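PDB 6BJA: acetyl-CoA acetyltransferase A from Ascaris suum, which is a thiolase-family acetyl-CoA C-acetyltransferase that probably transfers acyl groups between coenzyme A thioesters in lipid metabolism. Local coordinates for residues S23-S26 and T27-L31; V39-K42 and E43-R47. All coordinates share one frame; numbering follows the deposited sequence.

Contact 1 of 2, residues S23-S26 and T27-L31; sequences SFRS and TLTSL
T29 meets the preceding residues with both branches of its side chain: OG1 turns to a backbone carbonyl and CG2 to a guanidinium group. The hydroxyl OG1 donates a hydrogen bond to S26 O over 2.8 Å, and the T29 amide N reaches the same S26 O at 3.0 Å. S26 O therefore accepts two hydrogen bonds from the one residue T29. The hydrogen bond from the amide is fairly straight, with an N-H...O angle of 163°. Both donors come from the same face of the carbonyl, the hydroxyl 25° from its plane and the amide well above it. A chi1 of -61° sets OG1 beside the T29 backbone N, which explains how the two donors converge.

The methyl, on the other branch, rests over one face of the R25 guanidinium, 3.4 Å above its plane and offset toward the rim; T29 CG2 and R25 NH1 are 3.5 Å apart. R25 reaches this position because its chain folds back at chi2 and chi3, and its CG meanwhile lies over the centre of the F24 ring. Further out, F24 packs on R134 and R25 on G135 of the second subunit.

A water bridges S23 O, S26 N and L28 N, donating to the first and accepting from the other two. E223 takes hydrogen bonds from S26 OG and S23 N on one carboxylate oxygen and from T27 OG1 on the other, tying this loop to a distant part of the chain.

The backbone is a run of tight turns, type II from S23 to S26 with R25 at positive phi, then type I from S26 to T29 and from L28 to L31, by which the chain of this thiolase N-terminal domain passes from strand 11-23 to helix 33-48.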
# COMPACT_ATOMS: atom_id res chain seq x y z
N SER A 23 -1.33 3.49 -26.19
CA SER A 23 -2.02 4.23 -25.15
C SER A 23 -1.76 3.68 -23.75
O SER A 23 -1.29 2.56 -23.56
CB SER A 23 -3.52 4.24 -25.42
OG SER A 23 -3.76 4.86 -26.67
N PHE A 24 -2.08 4.49 -22.76
CA PHE A 24 -1.94 4.09 -21.37
C PHE A 24 -2.80 2.89 -21.00
O PHE A 24 -4.01 2.88 -21.28
CB PHE A 24 -2.30 5.30 -20.53
CG PHE A 24 -2.15 5.13 -19.05
CD1 PHE A 24 -0.93 4.79 -18.48
CD2 PHE A 24 -3.22 5.40 -18.22
CE1 PHE A 24 -0.79 4.69 -17.10
CE2 PHE A 24 -3.09 5.30 -16.83
CZ PHE A 24 -1.88 4.95 -16.28
N ARG A 25 -2.17 1.88 -20.38
CA ARG A 25 -2.85 0.66 -19.95
C ARG A 25 -3.54 -0.01 -21.13
O ARG A 25 -4.66 -0.49 -21.01
CB ARG A 25 -3.86 0.95 -18.85
CG ARG A 25 -3.31 1.68 -17.62
CD ARG A 25 -2.30 0.86 -16.86
NE ARG A 25 -2.82 -0.43 -16.44
CZ ARG A 25 -2.09 -1.43 -15.95
NH1 ARG A 25 -0.77 -1.29 -15.77
NH2 ARG A 25 -2.67 -2.58 -15.62
N SER A 26 -2.85 -0.05 -22.26
CA SER A 26 -3.38 -0.64 -23.49
C SER A 26 -2.52 -1.82 -23.94
O SER A 26 -2.06 -2.62 -23.12
CB SER A 26 -3.45 0.45 -24.57
OG SER A 26 -4.17 -0.00 -25.71
N THR A 27 -2.33 -1.93 -25.25
CA THR A 27 -1.77 -3.11 -25.87
C THR A 27 -0.38 -3.51 -25.37
O THR A 27 -0.06 -4.70 -25.33
CB THR A 27 -1.72 -2.88 -27.38
OG1 THR A 27 -3.04 -2.52 -27.84
CG2 THR A 27 -1.24 -4.13 -28.12
N LEU A 28 0.43 -2.54 -24.96
CA LEU A 28 1.78 -2.84 -24.51
C LEU A 28 1.91 -2.95 -22.99
O LEU A 28 3.02 -3.02 -22.49
CB LEU A 28 2.76 -1.77 -25.01
CG LEU A 28 2.88 -1.63 -26.53
CD1 LEU A 28 3.88 -0.54 -26.85
CD2 LEU A 28 3.27 -2.95 -27.18
N THR A 29 0.80 -2.99 -22.26
CA THR A 29 0.89 -3.05 -20.79
C THR A 29 1.75 -4.20 -20.29
O THR A 29 2.48 -4.05 -19.32
CB THR A 29 -0.51 -3.19 -20.17
OG1 THR A 29 -1.31 -2.06 -20.51
CG2 THR A 29 -0.43 -3.25 -18.65
N SER A 30 1.70 -5.35 -20.96
CA SER A 30 2.43 -6.51 -20.48
C SER A 30 3.92 -6.45 -20.77
O SER A 30 4.69 -7.32 -20.32
CB SER A 30 1.83 -7.77 -21.09
OG SER A 30 2.09 -7.82 -22.47
N LEU A 31 4.35 -5.43 -21.51
CA LEU A 31 5.75 -5.24 -21.83
C LEU A 31 6.36 -4.10 -21.03
O LEU A 31 5.78 -3.03 -20.90
CB LEU A 31 5.93 -4.97 -23.32
CG LEU A 31 5.46 -6.12 -24.24
CD1 LEU A 31 5.80 -5.76 -25.63
CD2 LEU A 31 6.11 -7.45 -23.87
O HOH W 1 0.04 0.10 -23.67

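Contact 2 of 2, residues V39-K42 and E43-R47; sequences VVTK and EAIKR
I45 sends CG1 back along the helix because chi1 of -69° places it beside its own backbone N, and a nearly extended chi2 then carries CD1 to T41, one turn earlier. This is the i to i+4 spacing of an alpha helix, here helix 33-48 of the thiolase N-terminal domain. The two side chains lie alongside each other and point the same way, with T41 CG2 and I45 CD1 4.0 Å apart. I45 CG1 lies 3.2 Å from T41 O, a close contact between the aliphatic chain and that carbonyl. The hydroxyl of T41 turns to the backbone instead, making a hydrogen bond to G37 O.

Four successive amides confirm the helical geometry: E43, A44, I45 and K46 each donate to the carbonyl four residues back. A44 N to V40 O is the shortest, at 2.8 Å, and K46 N to K42 O the straightest, with an N-H...O angle of 166°.

The faces differ in character. V40 and A44 are buried against strands 11-23 and 257-267, with V40 touching T19, A260 and A262, and A44 touching V17, A262 and V264. K46 is exposed and K42 partly so. K46 runs extended, its CG lying 3.3 Å from K42 O, while the two ammonium groups stay apart, K42 NZ to K46 NZ being 6.2 Å; like charges would probably disfavour a closer approach.

The last pair, E43 and R47, closes a salt bridge one turn along. E43 bends at chi2 to bring its carboxylate round to R47, whose chain is extended, and a weak second hydrogen bond runs from R47 NH2 to the same E43 OE2. The main bond is nearly linear: R47 NE meets E43 OE2 at 2.8 Å, in the guanidinium plane and on the anti lone pair of that oxygen.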
# COMPACT_ATOMS: atom_id res chain seq x y z
N VAL A 39 13.43 -4.42 -28.06
CA VAL A 39 12.87 -4.46 -29.41
C VAL A 39 13.59 -3.47 -30.30
O VAL A 39 14.04 -3.85 -31.38
CB VAL A 39 11.36 -4.17 -29.42
CG1 VAL A 39 10.81 -3.97 -30.84
CG2 VAL A 39 10.62 -5.28 -28.73
N VAL A 40 13.69 -2.21 -29.87
CA VAL A 40 14.25 -1.21 -30.77
C VAL A 40 15.77 -1.30 -30.87
O VAL A 40 16.34 -0.98 -31.91
CB VAL A 40 13.82 0.22 -30.41
CG1 VAL A 40 12.34 0.39 -30.67
CG2 VAL A 40 14.16 0.58 -28.96
N THR A 41 16.44 -1.77 -29.81
CA THR A 41 17.87 -1.92 -29.88
C THR A 41 18.24 -3.02 -30.87
O THR A 41 19.10 -2.83 -31.71
CB THR A 41 18.46 -2.22 -28.48
OG1 THR A 41 18.18 -1.10 -27.63
CG2 THR A 41 19.96 -2.43 -28.53
N LYS A 42 17.59 -4.16 -30.75
CA LYS A 42 17.85 -5.26 -31.69
C LYS A 42 17.56 -4.82 -33.12
O LYS A 42 18.35 -5.11 -34.02
CB LYS A 42 17.03 -6.49 -31.32
CG LYS A 42 17.54 -7.23 -30.10
CD LYS A 42 16.66 -8.44 -29.84
CE LYS A 42 17.48 -9.64 -29.41
NZ LYS A 42 16.61 -10.86 -29.30
N GLU A 43 16.46 -4.09 -33.35
CA GLU A 43 16.14 -3.78 -34.75
C GLU A 43 17.06 -2.68 -35.27
O GLU A 43 17.45 -2.69 -36.42
CB GLU A 43 14.67 -3.38 -34.92
CG GLU A 43 14.27 -3.21 -36.38
CD GLU A 43 14.16 -4.52 -37.14
OE1 GLU A 43 13.97 -5.59 -36.49
OE2 GLU A 43 14.24 -4.47 -38.42
N ALA A 44 17.45 -1.74 -34.42
CA ALA A 44 18.39 -0.71 -34.85
C ALA A 44 19.75 -1.32 -35.24
O ALA A 44 20.38 -0.87 -36.19
CB ALA A 44 18.59 0.33 -33.75
N ILE A 45 20.20 -2.31 -34.48
CA ILE A 45 21.44 -3.02 -34.79
C ILE A 45 21.28 -3.74 -36.14
O ILE A 45 22.14 -3.60 -37.00
CB ILE A 45 21.80 -4.00 -33.69
CG1 ILE A 45 22.20 -3.22 -32.43
CG2 ILE A 45 22.94 -4.92 -34.11
CD1 ILE A 45 22.36 -4.08 -31.20
N LYS A 46 20.18 -4.45 -36.32
CA LYS A 46 19.92 -5.13 -37.60
C LYS A 46 20.01 -4.18 -38.78
O LYS A 46 20.64 -4.48 -39.80
CB LYS A 46 18.55 -5.81 -37.57
CG LYS A 46 18.51 -7.05 -36.63
CD LYS A 46 17.09 -7.59 -36.46
CE LYS A 46 17.04 -8.73 -35.42
NZ LYS A 46 15.64 -9.21 -35.22
N ARG A 47 19.38 -3.02 -38.66
CA ARG A 47 19.31 -2.12 -39.80
C ARG A 47 20.60 -1.29 -39.96
O ARG A 47 20.83 -0.70 -41.03
CB ARG A 47 18.07 -1.23 -39.71
CG ARG A 47 16.77 -2.03 -39.67
CD ARG A 47 15.55 -1.19 -39.92
NE ARG A 47 14.33 -1.97 -39.78
CZ ARG A 47 13.12 -1.53 -40.14
NH1 ARG A 47 12.97 -0.31 -40.61
NH2 ARG A 47 12.06 -2.30 -40.00

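Contacts 1 and 2 come in series along the chain, both within the thiolase N-terminal domain. Their centres are about 21 Å apart, and their nearest atoms about 6 Å apart, so they do not touch. Residues 23-31 form the connection after strand 11-23, and residues 39-47 lie in helix 33-48 that follows it; L28 and L31 touch L36 of that helix, which joins the two regions. The helix then packs back over strand 11-23 and its neighbour 257-267 in the mixed sheet. Part of contact 1, F24 and R25, meets the second subunit, whereas no other chain of the assembly touches contact 2. Both lie away from the catalytic residues, although the R25 side chain is about 9 Å from a bound coenzyme A.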